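Local coordinates for cell division control protein Cdc48 (Mycobacterium smegmatis, PDB 5E7P) that probably binds and hydrolyses ATP as a Cdc48-like member of the AAA ATPase family, at residues A[56-68]-A[91-105]. Sequence-based numbering, arbitrary orientation.
Sequences DAVALTGTRTTAA and NAGVRENAAVLVSPV
In L60, CG lies anti to the carbonyl carbon (chi1 -71°) and the chain then extends, which carries CD2 over to strand 98-104, 3.7 Å from V102 CG2; CD2 also meets V100 CG2, whose side chain crosses that of L60 at an angle. V102 divides its two branches between partners: CG2 runs alongside L60, while CG1, placed anti to the backbone N, slants across V58 and comes within 3.8 Å of V58 CB. Strands 57-61 and 98-104 illustrate how an antiparallel pairing joins backbone bonds to a sorting of side chains: L60 and V102 share one face, A59, T61, L101 and S103 the other. A59 and T61 face S103 and L101 in hydrogen-bonded pairs. T61 N and L101 O are 3.0 Å apart, and L101 N returns a nearly straight bond to T61 O. On the A59 face, a water links T61 OG1, L101 O and S103 OG. Beyond P104, V105 points toward strand 57-61, its CB 3.9 Å from A59 CB.

At the hairpin turn the partner becomes the end of helix 86-92, closed by a Schellman motif with G93 in positive phi. T63 N bonds G93 O at 3.2 Å and R64 N bonds A92 O, each donor standing above the carbonyl plane. N91 O lies off one face of the R64 guanidinium, toward its rim, while R64 NH1 bonds G142 O. T66 puts CG2 3.6 Å from A92 CB, and a water bridges T66 OG1 to N91 ND2, while N91 OD1 is bonded to T144 N.

Within the mixed sheet of the CDC48 N-terminal domain, consistent with its assignment to the double-psi beta-barrel clan, strand 57-61 runs between 65-72 and 98-104; strand 22-28 bonds the far edge of 98-104, and V40 and L42 of strand 39-42 touch V58 and V102, respectively.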
loop_
_atom_site.group_PDB
_atom_site.type_symbol
_atom_site.label_atom_id
_atom_site.label_comp_id
_atom_site.label_asym_id
_atom_site.label_seq_id
_atom_site.Cartn_x
_atom_site.Cartn_y
_atom_site.Cartn_z
ATOM N N ASP A 56 5.839 10.666 -4.832
ATOM C CA ASP A 56 5.261 10.261 -6.109
ATOM C C ASP A 56 6.360 10.200 -7.165
ATOM O O ASP A 56 7.334 10.951 -7.097
ATOM C CB ASP A 56 4.138 11.205 -6.543
ATOM C CG ASP A 56 2.857 10.987 -5.756
ATOM O OD1 ASP A 56 2.718 9.917 -5.125
ATOM O OD2 ASP A 56 1.988 11.884 -5.774
ATOM N N ALA A 57 6.217 9.292 -8.123
ATOM C CA ALA A 57 7.214 9.152 -9.179
ATOM C C ALA A 57 7.004 10.194 -10.265
ATOM O O ALA A 57 5.876 10.609 -10.532
ATOM C CB ALA A 57 7.175 7.758 -9.779
ATOM N N VAL A 58 8.101 10.617 -10.882
ATOM C CA VAL A 58 8.036 11.524 -12.020
ATOM C C VAL A 58 8.755 10.932 -13.222
ATOM O O VAL A 58 9.708 10.167 -13.076
ATOM C CB VAL A 58 8.662 12.903 -11.712
ATOM C CG1 VAL A 58 7.716 13.746 -10.880
ATOM C CG2 VAL A 58 10.013 12.743 -11.025
ATOM N N ALA A 59 8.287 11.288 -14.411
ATOM C CA ALA A 59 8.986 10.938 -15.634
ATOM C C ALA A 59 10.050 11.996 -15.893
ATOM O O ALA A 59 9.778 13.190 -15.796
ATOM C CB ALA A 59 8.012 10.863 -16.796
ATOM N N LEU A 60 11.264 11.552 -16.201
ATOM C CA LEU A 60 12.363 12.462 -16.510
ATOM C C LEU A 60 12.850 12.215 -17.931
ATOM O O LEU A 60 13.284 11.111 -18.264
ATOM C CB LEU A 60 13.506 12.289 -15.508
ATOM C CG LEU A 60 13.223 12.808 -14.095
ATOM C CD1 LEU A 60 14.285 12.335 -13.120
ATOM C CD2 LEU A 60 13.137 14.328 -14.091
ATOM N N THR A 61 12.778 13.249 -18.766
ATOM C CA THR A 61 13.012 13.083 -20.197
ATOM C C THR A 61 14.057 14.033 -20.770
ATOM O O THR A 61 13.902 15.253 -20.721
ATOM C CB THR A 61 11.706 13.255 -21.002
ATOM O OG1 THR A 61 10.688 12.403 -20.462
ATOM C CG2 THR A 61 11.931 12.900 -22.458
ATOM N N GLY A 62 15.126 13.457 -21.311
ATOM C CA GLY A 62 16.088 14.197 -22.105
ATOM C C GLY A 62 16.110 13.603 -23.501
ATOM O O GLY A 62 15.132 13.711 -24.241
ATOM N N THR A 63 17.217 12.959 -23.860
ATOM C CA THR A 63 17.270 12.211 -25.112
ATOM C C THR A 63 16.639 10.847 -24.884
ATOM O O THR A 63 16.253 10.161 -25.832
ATOM C CB THR A 63 18.709 12.035 -25.630
ATOM O OG1 THR A 63 19.473 11.272 -24.688
ATOM C CG2 THR A 63 19.371 13.389 -25.839
ATOM N N ARG A 64 16.539 10.468 -23.612
ATOM C CA ARG A 64 15.891 9.228 -23.208
ATOM C C ARG A 64 14.796 9.522 -22.190
ATOM O O ARG A 64 14.705 10.632 -21.663
ATOM C CB ARG A 64 16.907 8.269 -22.583
ATOM C CG ARG A 64 18.212 8.138 -23.345
ATOM C CD ARG A 64 19.150 7.184 -22.630
ATOM N NE ARG A 64 18.585 5.841 -22.545
ATOM C CZ ARG A 64 19.064 4.876 -21.767
ATOM N NH1 ARG A 64 18.484 3.683 -21.756
ATOM N NH2 ARG A 64 20.121 5.103 -20.998
ATOM N N THR A 65 13.973 8.519 -21.906
ATOM C CA THR A 65 12.929 8.652 -20.899
ATOM C C THR A 65 13.161 7.684 -19.742
ATOM O O THR A 65 13.288 6.475 -19.945
ATOM C CB THR A 65 11.526 8.406 -21.491
ATOM O OG1 THR A 65 11.223 9.423 -22.454
ATOM C CG2 THR A 65 10.474 8.434 -20.392
ATOM N N THR A 66 13.224 8.221 -18.528
ATOM C CA THR A 66 13.370 7.396 -17.336
ATOM C C THR A 66 12.369 7.840 -16.276
ATOM O O THR A 66 11.504 8.672 -16.543
ATOM C CB THR A 66 14.802 7.462 -16.763
ATOM O OG1 THR A 66 14.978 6.430 -15.785
ATOM C CG2 THR A 66 15.068 8.817 -16.124
ATOM N N ALA A 67 12.479 7.276 -15.079
ATOM C CA ALA A 67 11.605 7.665 -13.982
ATOM C C ALA A 67 12.333 7.629 -12.643
ATOM O O ALA A 67 13.239 6.822 -12.434
ATOM C CB ALA A 67 10.374 6.783 -13.946
ATOM N N ALA A 68 11.934 8.517 -11.739
ATOM C CA ALA A 68 12.513 8.555 -10.406
ATOM C C ALA A 68 11.465 8.979 -9.386
ATOM O O ALA A 68 10.383 9.437 -9.752
ATOM C CB ALA A 68 13.710 9.493 -10.372
ATOM N N ASN A 91 20.380 7.848 -17.106
ATOM C CA ASN A 91 19.146 7.174 -17.508
ATOM C C ASN A 91 18.193 8.072 -18.294
ATOM O O ASN A 91 17.407 7.591 -19.109
ATOM C CB ASN A 91 18.422 6.591 -16.289
ATOM C CG ASN A 91 19.158 5.415 -15.678
ATOM O OD1 ASN A 91 20.029 4.817 -16.311
ATOM N ND2 ASN A 91 18.807 5.072 -14.440
ATOM N N ALA A 92 18.265 9.374 -18.042
ATOM C CA ALA A 92 17.365 10.327 -18.680
ATOM C C ALA A 92 17.978 10.941 -19.937
ATOM O O ALA A 92 17.303 11.650 -20.681
ATOM C CB ALA A 92 16.965 11.418 -17.699
ATOM N N GLY A 93 19.258 10.665 -20.165
ATOM C CA GLY A 93 19.961 11.212 -21.311
ATOM C C GLY A 93 20.094 12.719 -21.216
ATOM O O GLY A 93 19.888 13.434 -22.196
ATOM N N VAL A 94 20.434 13.198 -20.025
ATOM C CA VAL A 94 20.582 14.625 -19.780
ATOM C C VAL A 94 21.984 14.946 -19.270
ATOM O O VAL A 94 22.477 14.308 -18.339
ATOM C CB VAL A 94 19.550 15.125 -18.748
ATOM C CG1 VAL A 94 19.655 16.634 -18.573
ATOM C CG2 VAL A 94 18.146 14.731 -19.168
ATOM N N ARG A 95 22.624 15.933 -19.890
ATOM C CA ARG A 95 23.923 16.410 -19.429
ATOM C C ARG A 95 23.748 17.255 -18.174
ATOM O O ARG A 95 22.643 17.707 -17.873
ATOM C CB ARG A 95 24.607 17.235 -20.520
ATOM C CG ARG A 95 24.982 16.444 -21.760
ATOM C CD ARG A 95 25.445 17.359 -22.891
ATOM N NE ARG A 95 24.347 18.150 -23.444
ATOM C CZ ARG A 95 24.102 19.420 -23.134
ATOM N NH1 ARG A 95 23.076 20.053 -23.689
ATOM N NH2 ARG A 95 24.879 20.061 -22.271
ATOM N N GLU A 96 24.835 17.469 -17.441
ATOM C CA GLU A 96 24.775 18.308 -16.251
ATOM C C GLU A 96 24.503 19.756 -16.647
ATOM O O GLU A 96 25.026 20.240 -17.651
ATOM C CB GLU A 96 26.070 18.203 -15.443
ATOM C CG GLU A 96 25.972 18.807 -14.050
ATOM C CD GLU A 96 27.263 18.684 -13.261
ATOM O OE1 GLU A 96 27.343 19.272 -12.160
ATOM O OE2 GLU A 96 28.194 18.002 -13.739
ATOM N N ASN A 97 23.668 20.427 -15.858
ATOM C CA ASN A 97 23.259 21.809 -16.114
ATOM C C ASN A 97 22.472 21.993 -17.412
ATOM O O ASN A 97 22.332 23.111 -17.909
ATOM C CB ASN A 97 24.457 22.765 -16.069
ATOM C CG ASN A 97 25.164 22.748 -14.730
ATOM O OD1 ASN A 97 26.351 22.433 -14.647
ATOM N ND2 ASN A 97 24.437 23.088 -13.671
ATOM N N ALA A 98 21.955 20.893 -17.953
ATOM C CA ALA A 98 21.123 20.948 -19.151
ATOM C C ALA A 98 19.641 20.898 -18.784
ATOM O O ALA A 98 19.286 20.803 -17.610
ATOM C CB ALA A 98 21.479 19.820 -20.103
ATOM N N ALA A 99 18.781 20.962 -19.794
ATOM C CA ALA A 99 17.341 20.983 -19.566
ATOM C C ALA A 99 16.774 19.579 -19.401
ATOM O O ALA A 99 17.211 18.643 -20.069
ATOM C CB ALA A 99 16.632 21.710 -20.702
ATOM N N VAL A 100 15.800 19.443 -18.504
ATOM C CA VAL A 100 15.108 18.173 -18.310
ATOM C C VAL A 100 13.593 18.372 -18.217
ATOM O O VAL A 100 13.114 19.303 -17.567
ATOM C CB VAL A 100 15.633 17.414 -17.064
ATOM C CG1 VAL A 100 15.476 18.253 -15.804
ATOM C CG2 VAL A 100 14.929 16.072 -16.914
ATOM N N LEU A 101 12.844 17.508 -18.893
ATOM C CA LEU A 101 11.390 17.531 -18.808
ATOM C C LEU A 101 10.907 16.656 -17.656
ATOM O O LEU A 101 11.235 15.470 -17.580
ATOM C CB LEU A 101 10.759 17.080 -20.127
ATOM C CG LEU A 101 10.378 18.190 -21.112
ATOM C CD1 LEU A 101 9.315 19.099 -20.504
ATOM C CD2 LEU A 101 11.595 18.995 -21.548
ATOM N N VAL A 102 10.135 17.254 -16.756
ATOM C CA VAL A 102 9.601 16.544 -15.603
ATOM C C VAL A 102 8.081 16.491 -15.693
ATOM O O VAL A 102 7.440 17.485 -16.028
ATOM C CB VAL A 102 10.008 17.234 -14.287
ATOM C CG1 VAL A 102 9.694 16.340 -13.095
ATOM C CG2 VAL A 102 11.483 17.586 -14.314
ATOM N N SER A 103 7.507 15.330 -15.397
ATOM C CA SER A 103 6.060 15.160 -15.449
ATOM C C SER A 103 5.640 13.941 -14.641
ATOM O O SER A 103 6.400 12.977 -14.530
ATOM C CB SER A 103 5.594 14.999 -16.896
ATOM O OG SER A 103 6.063 13.781 -17.445
ATOM N N PRO A 104 4.426 13.979 -14.069
ATOM C CA PRO A 104 3.895 12.815 -13.357
ATOM C C PRO A 104 3.818 11.602 -14.272
ATOM O O PRO A 104 3.522 11.740 -15.460
ATOM C CB PRO A 104 2.486 13.264 -12.946
ATOM C CG PRO A 104 2.176 14.447 -13.809
ATOM C CD PRO A 104 3.489 15.114 -14.039
ATOM N N VAL A 105 4.096 10.425 -13.725
ATOM C CA VAL A 105 4.049 9.200 -14.506
ATOM C C VAL A 105 3.228 8.148 -13.775
ATOM O O VAL A 105 3.272 8.053 -12.550
ATOM C CB VAL A 105 5.470 8.664 -14.812
ATOM C CG1 VAL A 105 6.188 8.256 -13.529
ATOM C CG2 VAL A 105 5.414 7.501 -15.798
HETATM O O HOH W 1 2.987 10.701 -10.321
HETATM O O HOH W 2 9.044 13.660 -18.442
HETATM O O HOH W 3 16.562 6.778 -13.442
#